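Local coordinates for protein diketoreductase (PDB 4E12) that reduces dicarbonyl compounds with NADH and probably interconverts (3S)-3-hydroxyacyl-CoA and 3-oxoacyl-CoA, as in fatty acid beta-oxidation, at residues A[35-40]-A[75-80]; A[81-86]-A[109-114]; A[217-222]-A[231-236]; A[240-245]-A[270-275]. All coordinates share one frame; numbering follows the deposited sequence.

Contact 1: residues A[35-40]-A[75-80]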
# COMPACT_ATOMS: atom_id res chain seq x y z
N ILE A 35 -13.95 23.01 27.47
CA ILE A 35 -15.05 23.02 28.42
C ILE A 35 -14.83 23.83 29.68
O ILE A 35 -15.79 24.34 30.26
CB ILE A 35 -15.52 21.59 28.77
CG1 ILE A 35 -14.40 20.81 29.48
CG2 ILE A 35 -15.95 20.87 27.51
CD1 ILE A 35 -14.79 19.38 29.84
N ASN A 36 -13.59 23.99 30.13
CA ASN A 36 -13.37 24.79 31.32
C ASN A 36 -11.98 25.37 31.29
O ASN A 36 -11.26 25.20 30.30
CB ASN A 36 -13.65 23.97 32.60
CG ASN A 36 -12.79 22.74 32.70
OD1 ASN A 36 -11.71 22.67 32.12
ND2 ASN A 36 -13.27 21.74 33.44
N THR A 37 -11.58 26.08 32.35
CA THR A 37 -10.29 26.75 32.33
C THR A 37 -9.16 25.75 32.49
O THR A 37 -8.04 26.00 32.02
CB THR A 37 -10.17 27.85 33.40
OG1 THR A 37 -10.14 27.25 34.70
CG2 THR A 37 -11.34 28.82 33.32
N ASP A 38 -9.42 24.63 33.15
CA ASP A 38 -8.42 23.56 33.22
C ASP A 38 -8.07 23.03 31.82
O ASP A 38 -6.88 22.86 31.50
CB ASP A 38 -8.90 22.40 34.09
CG ASP A 38 -8.87 22.72 35.57
OD1 ASP A 38 -8.26 23.75 35.95
OD2 ASP A 38 -9.45 21.94 36.34
N ALA A 39 -9.07 22.75 31.00
CA ALA A 39 -8.81 22.30 29.63
C ALA A 39 -8.14 23.41 28.82
O ALA A 39 -7.30 23.16 27.96
CB ALA A 39 -10.10 21.88 28.97
N LEU A 40 -8.53 24.65 29.07
CA LEU A 40 -7.93 25.77 28.35
C LEU A 40 -6.47 25.98 28.74
O LEU A 40 -5.65 26.39 27.91
CB LEU A 40 -8.74 27.05 28.54
CG LEU A 40 -10.12 27.07 27.89
CD1 LEU A 40 -10.81 28.35 28.30
CD2 LEU A 40 -10.01 26.97 26.39
N TYR A 75 -8.82 32.17 23.73
CA TYR A 75 -9.29 30.98 24.43
C TYR A 75 -10.65 31.27 24.99
O TYR A 75 -10.88 32.35 25.54
CB TYR A 75 -8.38 30.63 25.61
CG TYR A 75 -6.96 30.38 25.22
CD1 TYR A 75 -6.47 29.08 25.10
CD2 TYR A 75 -6.08 31.44 24.98
CE1 TYR A 75 -5.16 28.84 24.75
CE2 TYR A 75 -4.76 31.21 24.62
CZ TYR A 75 -4.31 29.90 24.51
OH TYR A 75 -3.02 29.63 24.16
N SER A 76 -11.54 30.29 24.88
CA SER A 76 -12.91 30.50 25.36
C SER A 76 -13.48 29.21 25.95
O SER A 76 -13.22 28.12 25.42
CB SER A 76 -13.78 30.96 24.20
OG SER A 76 -15.10 31.22 24.61
N ASP A 77 -14.24 29.31 27.04
CA ASP A 77 -15.00 28.16 27.51
C ASP A 77 -16.48 28.49 27.56
O ASP A 77 -17.25 27.91 28.32
CB ASP A 77 -14.48 27.59 28.84
CG ASP A 77 -14.66 28.53 30.02
OD1 ASP A 77 -15.10 29.70 29.85
OD2 ASP A 77 -14.35 28.09 31.14
N ASP A 78 -16.87 29.44 26.72
CA ASP A 78 -18.26 29.84 26.59
C ASP A 78 -18.61 29.68 25.11
O ASP A 78 -18.26 30.53 24.30
CB ASP A 78 -18.40 31.30 27.02
CG ASP A 78 -19.83 31.82 26.93
OD1 ASP A 78 -20.69 31.14 26.33
OD2 ASP A 78 -20.09 32.91 27.47
N LEU A 79 -19.30 28.59 24.77
CA LEU A 79 -19.55 28.26 23.37
C LEU A 79 -20.19 29.41 22.59
O LEU A 79 -19.73 29.76 21.49
CB LEU A 79 -20.39 26.97 23.26
CG LEU A 79 -20.65 26.38 21.88
CD1 LEU A 79 -19.33 26.11 21.16
CD2 LEU A 79 -21.45 25.10 22.02
N ALA A 80 -21.23 30.02 23.16
CA ALA A 80 -21.91 31.14 22.52
C ALA A 80 -20.93 32.25 22.16
O ALA A 80 -20.96 32.77 21.04
CB ALA A 80 -23.01 31.68 23.45

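Contact 2: residues A[81-86]-A[109-114]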
# COMPACT_ATOMS: atom_id res chain seq x y z
N GLN A 81 -20.07 32.62 23.11
CA GLN A 81 -19.06 33.65 22.90
C GLN A 81 -17.99 33.16 21.93
O GLN A 81 -17.48 33.94 21.12
CB GLN A 81 -18.41 34.05 24.23
CG GLN A 81 -19.38 34.71 25.20
CD GLN A 81 -19.97 35.99 24.63
OE1 GLN A 81 -19.26 36.79 24.01
NE2 GLN A 81 -21.27 36.20 24.83
N ALA A 82 -17.64 31.88 22.02
CA ALA A 82 -16.59 31.31 21.16
C ALA A 82 -16.94 31.37 19.68
O ALA A 82 -16.05 31.46 18.83
CB ALA A 82 -16.32 29.87 21.56
N VAL A 83 -18.22 31.29 19.35
CA VAL A 83 -18.60 31.21 17.94
C VAL A 83 -19.43 32.40 17.45
O VAL A 83 -20.02 32.34 16.37
CB VAL A 83 -19.42 29.94 17.66
CG1 VAL A 83 -18.64 28.69 18.05
CG2 VAL A 83 -20.75 30.00 18.38
N LYS A 84 -19.47 33.48 18.22
CA LYS A 84 -20.39 34.58 17.94
C LYS A 84 -20.18 35.23 16.58
O LYS A 84 -21.14 35.68 15.95
CB LYS A 84 -20.36 35.64 19.05
CG LYS A 84 -19.03 36.34 19.23
CD LYS A 84 -19.11 37.33 20.39
CE LYS A 84 -17.78 38.03 20.64
NZ LYS A 84 -17.84 38.94 21.82
N ASP A 85 -18.94 35.29 16.12
CA ASP A 85 -18.65 35.92 14.83
C ASP A 85 -17.82 34.96 13.97
O ASP A 85 -17.05 35.39 13.11
CB ASP A 85 -17.87 37.23 15.05
CG ASP A 85 -17.80 38.08 13.78
OD1 ASP A 85 -18.66 37.91 12.88
OD2 ASP A 85 -16.89 38.92 13.68
N ALA A 86 -17.98 33.66 14.21
CA ALA A 86 -17.21 32.64 13.50
C ALA A 86 -17.64 32.52 12.03
O ALA A 86 -18.84 32.49 11.73
CB ALA A 86 -17.35 31.29 14.21
N GLU A 109 -27.61 26.58 17.04
CA GLU A 109 -28.40 27.66 17.64
C GLU A 109 -27.53 28.89 17.89
O GLU A 109 -27.93 30.02 17.60
CB GLU A 109 -29.00 27.21 18.97
CG GLU A 109 -29.94 26.01 18.87
CD GLU A 109 -30.46 25.55 20.22
OE1 GLU A 109 -29.95 26.03 21.26
OE2 GLU A 109 -31.39 24.71 20.25
N LEU A 110 -26.33 28.66 18.42
CA LEU A 110 -25.47 29.74 18.88
C LEU A 110 -24.70 30.45 17.76
O LEU A 110 -24.34 31.62 17.90
CB LEU A 110 -24.50 29.19 19.92
CG LEU A 110 -25.16 28.50 21.11
CD1 LEU A 110 -24.11 27.97 22.07
CD2 LEU A 110 -26.08 29.48 21.82
N ALA A 111 -24.45 29.77 16.65
CA ALA A 111 -23.61 30.37 15.63
C ALA A 111 -24.40 31.23 14.66
O ALA A 111 -25.54 30.91 14.30
CB ALA A 111 -22.85 29.29 14.87
N PRO A 112 -23.81 32.36 14.22
CA PRO A 112 -24.52 33.19 13.26
C PRO A 112 -24.81 32.39 11.98
O PRO A 112 -24.12 31.40 11.69
CB PRO A 112 -23.56 34.36 13.02
CG PRO A 112 -22.21 33.81 13.35
CD PRO A 112 -22.43 32.83 14.46
N ALA A 113 -25.82 32.79 11.23
CA ALA A 113 -26.27 32.03 10.07
C ALA A 113 -25.15 31.77 9.06
O ALA A 113 -25.20 30.80 8.30
CB ALA A 113 -27.45 32.72 9.41
N LYS A 114 -24.14 32.63 9.06
CA LYS A 114 -23.07 32.57 8.07
C LYS A 114 -22.12 31.39 8.29
O LYS A 114 -21.41 30.98 7.36
CB LYS A 114 -22.24 33.85 8.09
CG LYS A 114 -21.59 34.12 9.43
CD LYS A 114 -20.53 35.21 9.31
CE LYS A 114 -19.86 35.43 10.65
NZ LYS A 114 -18.81 36.49 10.57

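Contact 3: residues A[217-222]-A[231-236]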
# COMPACT_ATOMS: atom_id res chain seq x y z
N THR A 217 10.32 -9.73 6.66
CA THR A 217 10.16 -10.24 5.31
C THR A 217 8.99 -9.55 4.60
O THR A 217 9.07 -9.22 3.41
CB THR A 217 9.90 -11.75 5.37
OG1 THR A 217 11.04 -12.37 5.96
CG2 THR A 217 9.70 -12.31 3.99
N ILE A 218 7.91 -9.33 5.32
CA ILE A 218 6.73 -8.69 4.74
C ILE A 218 7.09 -7.26 4.35
O ILE A 218 6.78 -6.80 3.24
CB ILE A 218 5.56 -8.77 5.75
CG1 ILE A 218 5.25 -10.25 6.04
CG2 ILE A 218 4.35 -8.02 5.23
CD1 ILE A 218 4.23 -10.49 7.12
N ASP A 219 7.77 -6.55 5.25
CA ASP A 219 8.16 -5.18 4.97
C ASP A 219 9.12 -5.05 3.79
O ASP A 219 8.91 -4.19 2.93
CB ASP A 219 8.74 -4.47 6.19
CG ASP A 219 7.67 -4.10 7.21
OD1 ASP A 219 6.47 -4.33 6.96
OD2 ASP A 219 8.03 -3.55 8.27
N LYS A 220 10.17 -5.88 3.74
CA LYS A 220 11.12 -5.75 2.63
C LYS A 220 10.43 -6.07 1.29
O LYS A 220 10.70 -5.44 0.26
CB LYS A 220 12.42 -6.56 2.84
CG LYS A 220 12.30 -8.07 2.79
CD LYS A 220 13.68 -8.72 3.00
CE LYS A 220 13.59 -10.24 3.06
NZ LYS A 220 14.90 -10.88 3.32
N THR A 221 9.50 -7.01 1.32
CA THR A 221 8.74 -7.30 0.12
C THR A 221 8.01 -6.06 -0.37
O THR A 221 8.02 -5.77 -1.57
CB THR A 221 7.70 -8.40 0.35
OG1 THR A 221 8.36 -9.60 0.78
CG2 THR A 221 6.94 -8.66 -0.94
N TRP A 222 7.35 -5.34 0.53
CA TRP A 222 6.62 -4.14 0.13
C TRP A 222 7.55 -3.04 -0.37
O TRP A 222 7.24 -2.38 -1.37
CB TRP A 222 5.77 -3.61 1.28
CG TRP A 222 4.83 -2.52 0.88
CD1 TRP A 222 4.86 -1.22 1.28
CD2 TRP A 222 3.69 -2.64 -0.00
NE1 TRP A 222 3.81 -0.53 0.73
CE2 TRP A 222 3.07 -1.38 -0.06
CE3 TRP A 222 3.13 -3.70 -0.74
CZ2 TRP A 222 1.91 -1.13 -0.82
CZ3 TRP A 222 1.99 -3.47 -1.49
CH2 TRP A 222 1.39 -2.19 -1.52
N GLY A 231 7.55 -0.43 5.05
CA GLY A 231 6.56 -1.48 4.90
C GLY A 231 5.47 -1.43 5.96
O GLY A 231 5.54 -0.64 6.91
N PRO A 232 4.42 -2.27 5.83
CA PRO A 232 3.32 -2.28 6.80
C PRO A 232 3.69 -2.25 8.27
O PRO A 232 3.02 -1.59 9.06
CB PRO A 232 2.53 -3.53 6.41
CG PRO A 232 2.82 -3.70 4.94
CD PRO A 232 4.26 -3.29 4.79
N PHE A 233 4.73 -2.98 8.66
CA PHE A 233 5.00 -3.07 10.09
C PHE A 233 5.74 -1.84 10.60
O PHE A 233 5.52 -1.40 11.74
CB PHE A 233 5.61 -4.43 10.46
CG PHE A 233 4.65 -5.57 10.23
CD1 PHE A 233 3.72 -5.90 11.21
CD2 PHE A 233 4.66 -6.29 9.04
CE1 PHE A 233 2.81 -6.95 11.01
CE2 PHE A 233 3.76 -7.34 8.84
CZ PHE A 233 2.84 -7.66 9.81
N GLU A 234 6.56 -1.27 9.75
CA GLU A 234 7.18 0.02 10.06
C GLU A 234 6.06 1.04 10.23
O GLU A 234 6.10 1.87 11.14
CB GLU A 234 8.10 0.43 8.94
CG GLU A 234 9.20 -0.54 8.68
CD GLU A 234 10.09 -0.08 7.57
OE1 GLU A 234 9.87 -0.51 6.42
OE2 GLU A 234 10.99 0.74 7.84
N ILE A 235 5.06 0.97 9.34
CA ILE A 235 3.88 1.83 9.42
C ILE A 235 3.08 1.57 10.70
O ILE A 235 2.68 2.54 11.35
CB ILE A 235 2.96 1.68 8.17
CG1 ILE A 235 3.72 2.13 6.92
CG2 ILE A 235 1.65 2.43 8.37
CD1 ILE A 235 2.93 2.00 5.61
N PHE A 236 2.85 0.31 11.08
CA PHE A 236 2.20 0.02 12.37
C PHE A 236 2.89 0.68 13.56
O PHE A 236 2.24 1.16 14.49
CB PHE A 236 2.14 -1.50 12.68
CG PHE A 236 0.98 -2.21 12.04
CD1 PHE A 236 1.19 -3.30 11.20
CD2 PHE A 236 -0.33 -1.79 12.30
CE1 PHE A 236 0.10 -3.98 10.61
CE2 PHE A 236 -1.43 -2.46 11.72
CZ PHE A 236 -1.21 -3.56 10.87

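Contact 4: residues A[240-245]-A[270-275]. With SO4 (sulfate ion), chain I.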
# COMPACT_ATOMS: atom_id res chain seq x y z
N GLY A 240 1.21 3.49 15.95
CA GLY A 240 1.11 3.22 17.37
C GLY A 240 0.40 1.91 17.53
O GLY A 240 -0.66 1.69 16.94
N LEU A 241 0.98 1.01 18.31
CA LEU A 241 0.40 -0.31 18.40
C LEU A 241 -0.80 -0.34 19.33
O LEU A 241 -1.72 -1.16 19.15
CB LEU A 241 1.46 -1.34 18.77
CG LEU A 241 2.68 -1.43 17.85
CD1 LEU A 241 3.51 -2.65 18.29
CD2 LEU A 241 2.26 -1.55 16.38
N THR A 242 -0.84 0.56 20.31
CA THR A 242 -2.03 0.63 21.14
C THR A 242 -3.21 1.03 20.25
O THR A 242 -4.31 0.47 20.35
CB THR A 242 -1.89 1.64 22.33
OG1 THR A 242 -1.95 2.98 21.83
CG2 THR A 242 -0.55 1.46 23.02
N THR A 243 -2.96 1.97 19.35
CA THR A 243 -3.98 2.41 18.40
C THR A 243 -4.36 1.27 17.45
O THR A 243 -5.55 1.05 17.18
CB THR A 243 -3.49 3.62 17.58
OG1 THR A 243 -3.17 4.70 18.48
CG2 THR A 243 -4.56 4.07 16.60
N ALA A 244 -3.37 0.56 16.93
CA ALA A 244 -3.65 -0.53 16.01
C ALA A 244 -4.43 -1.64 16.72
O ALA A 244 -5.30 -2.28 16.12
CB ALA A 244 -2.36 -1.08 15.42
N TYR A 245 -4.11 -1.87 17.98
CA TYR A 245 -4.83 -2.86 18.78
C TYR A 245 -6.30 -2.48 18.97
O TYR A 245 -7.20 -3.29 18.72
CB TYR A 245 -4.12 -3.06 20.12
CG TYR A 245 -4.96 -3.74 21.19
CD1 TYR A 245 -5.17 -5.12 21.18
CD2 TYR A 245 -5.53 -2.98 22.21
CE1 TYR A 245 -5.94 -5.73 22.17
CE2 TYR A 245 -6.30 -3.58 23.20
CZ TYR A 245 -6.51 -4.95 23.18
OH TYR A 245 -7.27 -5.51 24.17
N GLY A 270 4.98 -3.62 26.84
CA GLY A 270 5.33 -2.22 26.70
C GLY A 270 6.05 -1.88 25.40
O GLY A 270 6.78 -0.90 25.33
N LYS A 271 5.87 -2.70 24.36
CA LYS A 271 6.43 -2.40 23.04
C LYS A 271 5.34 -1.81 22.16
O LYS A 271 4.63 -2.54 21.47
CB LYS A 271 6.99 -3.68 22.40
CG LYS A 271 8.15 -4.29 23.17
CD LYS A 271 8.67 -5.56 22.50
CE LYS A 271 9.85 -6.16 23.26
NZ LYS A 271 10.39 -7.37 22.57
N LEU A 272 5.19 -0.48 22.20
CA LEU A 272 4.03 0.16 21.57
C LEU A 272 4.36 0.82 20.24
O LEU A 272 3.49 1.42 19.59
CB LEU A 272 3.43 1.18 22.54
CG LEU A 272 2.99 0.63 23.89
CD1 LEU A 272 2.33 1.73 24.70
CD2 LEU A 272 2.02 -0.52 23.67
N GLY A 273 5.62 0.72 19.83
CA GLY A 273 6.01 1.30 18.57
C GLY A 273 6.94 2.49 18.72
O GLY A 273 7.78 2.52 19.62
N LEU A 274 6.76 3.46 17.84
CA LEU A 274 7.62 4.62 17.75
C LEU A 274 7.66 5.37 19.08
O LEU A 274 8.73 5.77 19.56
CB LEU A 274 7.09 5.52 16.63
CG LEU A 274 8.06 6.39 15.86
CD1 LEU A 274 9.18 5.52 15.31
CD2 LEU A 274 7.30 7.08 14.73
N ALA A 275 6.50 5.52 19.71
CA ALA A 275 6.37 6.23 20.98
C ALA A 275 7.27 5.72 22.08
O ALA A 275 7.89 6.51 22.80
CB ALA A 275 4.92 6.21 21.45
S SO4 I . 0.33 4.48 20.74
O1 SO4 I . 0.97 3.43 21.54
O2 SO4 I . 1.35 5.29 20.04
O3 SO4 I . -0.45 5.35 21.63
O4 SO4 I . -0.57 3.85 19.74

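Contact 1: residues A[35-40]-A[75-80]
Leu40 and Asp77 bury the greatest areas where the first turn of helix 37-57 meets the chain leaving strand 74-76, with Tyr75 third. Both methyls of Leu40 lie against the Ser76 backbone: CD2 is 3.5 Å from Ser76 O, and CD1 is 3.7 Å from Ser76 C. The same CD1 also touches CB of Asp77 at 3.8 Å. The CB bond of Leu40 points toward the strand end, with CG beside the backbone N (chi1 -68°). CD2 also packs against CB of Tyr75 at 4.1 Å, and Leu40 O approaches the tyrosine ring obliquely near CD1 and CE1.

Asp77 holds CG between its backbone N and carbonyl carbon (chi1 66°). Its OD2 lies 3.4 Å from Asn36 CA and 3.8 Å from Thr37 CG2, at the start of the helix. Asn36 caps that helix, its OD1 accepting from Ala39 N at 2.9 Å almost along the C=O axis.

The setting is that of a Rossmann fold: Ser76 is hydrogen-bonded through its backbone to Ala32 and Asp34, the latter an NAD(+)-binding residue, so the contact includes the end of the loop that joins strand 29-33 to helix 37-57. Chemically the interface is apolar at Leu40 and carries one carboxylate, that of Asp77; because OD2 lies by the N-terminal end of helix 37-57, the helix dipole probably favours its negative charge.

Contact 2: residues A[81-86]-A[109-114]
Lys114 and Asp85 join the loops that follow helices 79-82 and 97-110 by a salt bridge, NZ of Lys114 lying 2.7 Å from OD1 of Asp85. The lysine leaves its backbone with CG between N and the carbonyl carbon (chi1 60°) and then runs extended to NZ. Along this path CE passes 3.3 Å from Ala86 O. The CB bond of Asp85 points away from the other segment, and CG lies anti to the backbone N (chi1 -168°). NZ meets OD1 from above the carboxylate plane, about 44° out of it, and makes a second, weak bond to Asp85 O.

Pro112 fits against the type I turn from Val83 to Ala86. Its CD lies 3.1 Å from Val83 O, and its CG 3.4 Å from Lys84 O, so ring carbons approach from the 109-114 side; Val83 O also takes the weak turn bond from Ala86 N. Val83 sets CG2 against the end of helix 97-110, touching CB of Leu110 at 4.1 Å and of Ala111 at 4.2 Å.

The contact thus grades from buried valine packing to a solvent-side ion pair. Asp87 also forms a salt bridge with Lys114 NZ, so one ammonium serves two carboxylates, which probably favours its protonated form.

Contact 3: residues A[217-222]-A[231-236]
Ile218 CG2 and Asp219 OD1 lie at the edge of the Phe233 ring, CG2 in its plane and OD1 near it, 3.4 Å from Phe233 CD2. CD1 of the same isoleucine comes obliquely to Phe233 CE2 at 3.6 Å. Pro232 CD and Gly231 CA approach the Trp222 ring obliquely, Trp222 CD1 lying 4.0 Å from Gly231 CA. Trp222 crosses Pro232 at about a right angle, and its CB touches Pro232 CD at 3.8 Å.

At the centre is the Asp219 carboxylate, directed at the amides that begin helix 232-239. OD1 offers its syn lone pair to Phe233 N in a nearly straight bond (2.8 Å, 174°), and OD2 takes a weak bond from Glu234 N as well as one from Tyr281 OH. A side chain of one helix thus binds amides in the first turn of the next. Glu234, extended beyond CG, accepts from Gly231 N at 2.7 Å through OE1, the donor lying above the carboxylate plane. Asp219 OD2 and Glu234 OE1, like charges, are 4.0 Å apart; Arg223, paired with OE1, probably eases their closeness.

The two helix segments cross at 110°, their axes 8.8 Å apart. Helix 193-209 backs the pair, with Leu200 against Trp222, Ala204 against Pro232 and Leu208 against Phe233. The rings of Phe280 and Phe233 meet edge-to-face, and Ile182 of the second subunit packs on Thr217 and Thr221 of helix 215-226.

Contact 4: residues A[240-245]-A[270-275]
Gly240 and Leu241 meet the loop at Leu272 where helix 241-249 begins, in the helical C-terminal domain of the 3-hydroxyacyl-CoA dehydrogenase family. Gly240 is the N-cap residue, and its positive phi (107°) suits glycine; its CA lies 3.7 Å from Leu272 O. Next, Leu241 N donates to that same oxygen at 2.8 Å in a nearly straight bond, so a loop carbonyl satisfies an amide of the first helical turn.

The Leu241 side chain, with CG beside its backbone N (chi1 -56°), follows the loop backbone: CG rests 3.4 Å from Leu272 O, and CD1 is equally close to Lys271 O, a buried oxygen without a polar partner. Tyr266 and Ile267 of helix 253-267 also pack on Leu241. That helix ends in a Schellman motif with Gly270 as its C-prime residue, which turns the chain into the loop.

Thr242 crosses Leu272 obliquely, methyl against methyls, though a sulfate, probably from the crystallisation liquor, is modelled too close to Thr242, which makes the detail there doubtful and the position of the ion uncertain. As modelled, Thr243 holds this sulfate by two bonds to one oxygen: O4 accepts from Thr243 N at 3.1 Å and from Thr243 OG1 at 3.0 Å.

In the fold
From the N terminus the four contacts follow in series, none nested in or crossing another. Contact 1 closes a largely helical excursion from the end of strand 29-33 to the edge strand 74-76. Contact 2 opens immediately afterwards on helix 79-82 and closes where helix 97-110 ends; Leu79 and Ala80 touch Leu110, so the two form one continuous patch of the NAD-binding domain. Contact 3 closes the short loop between helices 215-226 and 232-239, with its centre about 43 Å from that of contact 1. Contact 4 starts on the following helix, 241-249, and closes over helix 253-267; Phe236 packs on Leu241 and Ala244, joining contacts 3 and 4 within the C-terminal domain.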